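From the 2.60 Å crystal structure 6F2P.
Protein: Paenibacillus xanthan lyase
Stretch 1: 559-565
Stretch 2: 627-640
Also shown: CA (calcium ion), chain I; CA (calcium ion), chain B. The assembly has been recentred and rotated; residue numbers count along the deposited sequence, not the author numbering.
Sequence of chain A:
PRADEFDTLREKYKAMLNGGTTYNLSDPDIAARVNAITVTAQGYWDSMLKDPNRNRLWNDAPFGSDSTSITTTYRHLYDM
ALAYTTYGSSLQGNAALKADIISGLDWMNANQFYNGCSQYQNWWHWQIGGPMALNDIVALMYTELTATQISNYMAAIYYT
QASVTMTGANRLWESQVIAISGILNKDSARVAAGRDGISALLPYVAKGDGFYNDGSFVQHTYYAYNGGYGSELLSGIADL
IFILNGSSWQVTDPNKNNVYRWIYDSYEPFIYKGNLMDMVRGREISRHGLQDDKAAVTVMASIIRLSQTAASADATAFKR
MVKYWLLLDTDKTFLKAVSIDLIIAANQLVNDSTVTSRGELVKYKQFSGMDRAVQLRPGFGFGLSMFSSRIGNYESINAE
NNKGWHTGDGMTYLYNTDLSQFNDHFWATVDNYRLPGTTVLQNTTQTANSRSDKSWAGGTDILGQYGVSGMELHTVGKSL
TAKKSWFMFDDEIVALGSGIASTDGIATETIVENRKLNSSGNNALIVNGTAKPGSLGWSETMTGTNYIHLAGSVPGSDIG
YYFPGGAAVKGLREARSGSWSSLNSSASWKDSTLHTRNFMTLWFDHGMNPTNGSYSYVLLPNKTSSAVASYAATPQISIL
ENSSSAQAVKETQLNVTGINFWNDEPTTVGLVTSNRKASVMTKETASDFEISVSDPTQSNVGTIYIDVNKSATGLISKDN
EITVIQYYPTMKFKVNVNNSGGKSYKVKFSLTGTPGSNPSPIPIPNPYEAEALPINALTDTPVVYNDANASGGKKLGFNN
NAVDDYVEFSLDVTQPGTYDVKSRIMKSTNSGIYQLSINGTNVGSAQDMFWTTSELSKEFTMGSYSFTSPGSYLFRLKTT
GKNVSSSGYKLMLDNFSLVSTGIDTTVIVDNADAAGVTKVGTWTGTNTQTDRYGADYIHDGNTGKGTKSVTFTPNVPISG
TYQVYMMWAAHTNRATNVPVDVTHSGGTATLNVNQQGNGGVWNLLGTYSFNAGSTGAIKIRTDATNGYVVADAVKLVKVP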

# COMPACT_ATOMS: atom_id res chain seq x y z
N ILE A 559 -21.51 -12.75 16.05
CA ILE A 559 -20.07 -12.83 15.83
C ILE A 559 -19.43 -13.95 16.66
O ILE A 559 -19.71 -14.08 17.86
N GLY A 560 -18.61 -14.78 16.02
CA GLY A 560 -17.91 -15.84 16.71
C GLY A 560 -16.45 -15.46 16.91
O GLY A 560 -15.91 -14.67 16.14
N TYR A 561 -15.82 -16.01 17.94
CA TYR A 561 -14.41 -15.77 18.19
C TYR A 561 -13.75 -17.07 18.61
O TYR A 561 -14.12 -17.67 19.61
N TYR A 562 -12.77 -17.52 17.84
CA TYR A 562 -12.08 -18.75 18.17
C TYR A 562 -10.68 -18.38 18.62
O TYR A 562 -10.03 -17.52 18.02
N PHE A 563 -10.22 -18.99 19.70
CA PHE A 563 -8.90 -18.68 20.24
C PHE A 563 -7.97 -19.89 20.21
O PHE A 563 -7.98 -20.71 21.12
N PRO A 564 -7.18 -20.00 19.14
CA PRO A 564 -6.26 -21.13 18.94
C PRO A 564 -5.33 -21.33 20.14
O PRO A 564 -4.57 -20.43 20.52
N GLY A 565 -5.42 -22.52 20.73
CA GLY A 565 -4.56 -22.87 21.85
C GLY A 565 -5.16 -22.44 23.17
O GLY A 565 -4.58 -22.67 24.23
N ALA A 627 -22.08 -23.69 15.55
CA ALA A 627 -21.18 -23.65 14.41
C ALA A 627 -19.82 -23.14 14.86
O ALA A 627 -18.77 -23.68 14.46
N VAL A 628 -19.83 -22.10 15.70
CA VAL A 628 -18.59 -21.58 16.27
C VAL A 628 -17.84 -22.68 17.01
O VAL A 628 -16.66 -22.92 16.76
N ALA A 629 -18.55 -23.34 17.91
CA ALA A 629 -18.01 -24.49 18.62
C ALA A 629 -17.47 -25.51 17.61
O ALA A 629 -16.36 -26.04 17.76
N SER A 630 -18.26 -25.76 16.58
CA SER A 630 -17.89 -26.76 15.57
C SER A 630 -16.57 -26.39 14.88
O SER A 630 -15.72 -27.25 14.67
N TYR A 631 -16.41 -25.11 14.56
CA TYR A 631 -15.17 -24.61 13.97
C TYR A 631 -14.01 -24.81 14.93
O TYR A 631 -12.92 -25.22 14.52
N ALA A 632 -14.22 -24.53 16.21
CA ALA A 632 -13.15 -24.66 17.19
C ALA A 632 -12.65 -26.10 17.29
O ALA A 632 -11.46 -26.33 17.50
N ALA A 633 -13.55 -27.06 17.12
CA ALA A 633 -13.18 -28.47 17.23
C ALA A 633 -12.31 -28.93 16.06
O ALA A 633 -11.36 -29.69 16.23
N THR A 634 -12.66 -28.46 14.87
CA THR A 634 -11.92 -28.81 13.66
C THR A 634 -11.77 -27.54 12.81
O THR A 634 -12.55 -27.30 11.89
N PRO A 635 -10.77 -26.72 13.15
CA PRO A 635 -10.56 -25.41 12.51
C PRO A 635 -10.21 -25.57 11.06
O PRO A 635 -9.45 -26.47 10.72
N GLN A 636 -10.74 -24.69 10.21
CA GLN A 636 -10.41 -24.70 8.80
C GLN A 636 -9.12 -23.91 8.54
O GLN A 636 -8.73 -23.73 7.38
N ILE A 637 -8.47 -23.43 9.60
CA ILE A 637 -7.18 -22.74 9.45
C ILE A 637 -6.08 -23.40 10.29
O ILE A 637 -6.35 -24.02 11.32
N SER A 638 -4.84 -23.25 9.85
CA SER A 638 -3.70 -23.74 10.62
C SER A 638 -2.61 -22.69 10.69
O SER A 638 -2.11 -22.23 9.67
N ILE A 639 -2.26 -22.29 11.90
CA ILE A 639 -1.24 -21.28 12.06
C ILE A 639 0.11 -21.97 11.93
O ILE A 639 0.46 -22.82 12.74
N LEU A 640 0.84 -21.62 10.88
CA LEU A 640 2.09 -22.27 10.56
C LEU A 640 3.20 -21.72 11.43
O LEU A 640 4.13 -22.45 11.80

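The strand of stretch 1 runs alongside the helix of stretch 2 with their N-to-C directions only 22° apart and their axes approaching to 8.6 Å. Tyr562 dominates the contact, with 112 Å² covered by the other stretch. Its CA-to-CB bond points toward the helix, and a t rotamer (chi1 158°, chi2 57°) lays the ring along the last helical turn and the loop beyond it. There Tyr562 CD1 lies 3.7 Å from Ala632 CB, and Ala632 CA sits 4.3 Å from the ring centroid in an off-centre CH-pi contact. Tyr631, also t, leaves its CA sideways, but its ring reaches back so that Tyr631 CE1 comes within 4.0 Å of Tyr562 CD2; the two rings meet obliquely, their planes at 63°. Farther along, Pro635 CG packs 3.8 Å from Tyr562 CZ.

No direct hydrogen bond joins the stretches. Instead, water 1 bridges them, 2.8 Å from Tyr562 OH and donating to Ala632 O at 2.7 Å, so the phenol finds a polar partner at the end of an otherwise apolar contact.

Val628 covers the next largest area. In its t rotamer it points toward the strand, placing Val628 CG2 3.7 Å from Gly560 CA. The absence of a side chain at Gly560 permits this close approach: an ideal CB there would lie 2.5 Å from Val628 CG2, a clash. Ile559, Tyr561 and Phe563, all m, point away from the helix, as expected of alternating strand residues.

Where the chain turns a corner, Pro564 points toward the second stretch and meets Ile639, an m rotamer at chi1, through Pro564 CG and Ile639 CD1 at 3.9 Å. The calcium ions lie outside this packing: Gly565 O binds one at 2.5 Å, and Gln636 OE1 binds the other at 2.3 Å, together with ligands from elsewhere in the structure.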

# COMPACT_ATOMS: atom_id res chain seq x y z
CB ILE A 559 -19.35 -11.50 16.11
CG1 ILE A 559 -20.10 -10.34 15.44
CG2 ILE A 559 -17.89 -11.57 15.64
CD1 ILE A 559 -19.53 -8.98 15.77
CB TYR A 561 -14.19 -14.72 19.28
CG TYR A 561 -15.04 -13.48 19.14
CD1 TYR A 561 -16.40 -13.51 19.44
CD2 TYR A 561 -14.48 -12.27 18.74
CE1 TYR A 561 -17.19 -12.38 19.32
CE2 TYR A 561 -15.27 -11.13 18.61
CZ TYR A 561 -16.62 -11.20 18.91
OH TYR A 561 -17.43 -10.11 18.80
CB TYR A 562 -12.10 -19.71 16.97
CG TYR A 562 -11.02 -20.77 16.97
CD1 TYR A 562 -10.89 -21.66 18.03
CD2 TYR A 562 -10.15 -20.89 15.90
CE1 TYR A 562 -9.90 -22.62 18.03
CE2 TYR A 562 -9.17 -21.85 15.88
CZ TYR A 562 -9.04 -22.71 16.95
OH TYR A 562 -8.05 -23.67 16.93
CB PHE A 563 -9.03 -18.09 21.65
CG PHE A 563 -9.88 -16.85 21.69
CD1 PHE A 563 -11.26 -16.95 21.83
CD2 PHE A 563 -9.31 -15.60 21.52
CE1 PHE A 563 -12.05 -15.80 21.84
CE2 PHE A 563 -10.10 -14.46 21.53
CZ PHE A 563 -11.47 -14.57 21.69
CB PRO A 564 -5.45 -20.71 17.71
CG PRO A 564 -6.36 -19.77 16.98
CD PRO A 564 -7.14 -19.04 18.03
CB ALA A 627 -21.76 -22.77 13.31
CB VAL A 628 -18.84 -20.40 17.21
CG1 VAL A 628 -17.55 -20.03 17.94
CG2 VAL A 628 -19.38 -19.21 16.43
CB ALA A 629 -19.07 -25.12 19.49
CB SER A 630 -19.01 -26.92 14.55
OG SER A 630 -18.64 -27.81 13.52
CB TYR A 631 -15.32 -23.13 13.61
CG TYR A 631 -14.22 -22.55 12.73
CD1 TYR A 631 -12.99 -22.18 13.26
CD2 TYR A 631 -14.44 -22.34 11.37
CE1 TYR A 631 -11.99 -21.63 12.45
CE2 TYR A 631 -13.45 -21.79 10.55
CZ TYR A 631 -12.23 -21.44 11.10
OH TYR A 631 -11.25 -20.91 10.29
CB ALA A 632 -13.59 -24.16 18.54
CB ALA A 633 -14.42 -29.34 17.32
CB THR A 634 -12.61 -29.96 12.88
OG1 THR A 634 -14.00 -29.66 12.71
CG2 THR A 634 -12.52 -31.25 13.65
CB PRO A 635 -9.35 -24.84 13.27
CG PRO A 635 -9.30 -25.60 14.54
CD PRO A 635 -9.80 -26.96 14.23
CB GLN A 636 -11.56 -24.11 7.98
CG GLN A 636 -12.94 -24.61 8.35
CD GLN A 636 -14.03 -23.77 7.73
OE1 GLN A 636 -13.75 -22.85 6.96
NE2 GLN A 636 -15.28 -24.07 8.06
CB ILE A 637 -7.27 -21.24 9.82
CG1 ILE A 637 -7.69 -21.07 11.28
CG2 ILE A 637 -8.21 -20.49 8.88
CD1 ILE A 637 -6.55 -20.69 12.21
CB SER A 638 -3.15 -25.03 10.03
OG SER A 638 -4.14 -26.04 10.13
CB ILE A 639 -1.41 -20.53 13.40
CG1 ILE A 639 -2.72 -19.74 13.37
CG2 ILE A 639 -0.25 -19.60 13.66
CD1 ILE A 639 -3.18 -19.25 14.72
CB LEU A 640 2.44 -22.07 9.08
CG LEU A 640 1.36 -22.51 8.10
CD1 LEU A 640 1.80 -22.31 6.67
CD2 LEU A 640 0.95 -23.96 8.34
CA CA I . -2.32 -22.54 25.31
CA CA B . -13.16 -21.02 5.75
O HOH W 1 -8.85 -26.10 18.07
O HOH W 2 -3.19 -20.62 26.43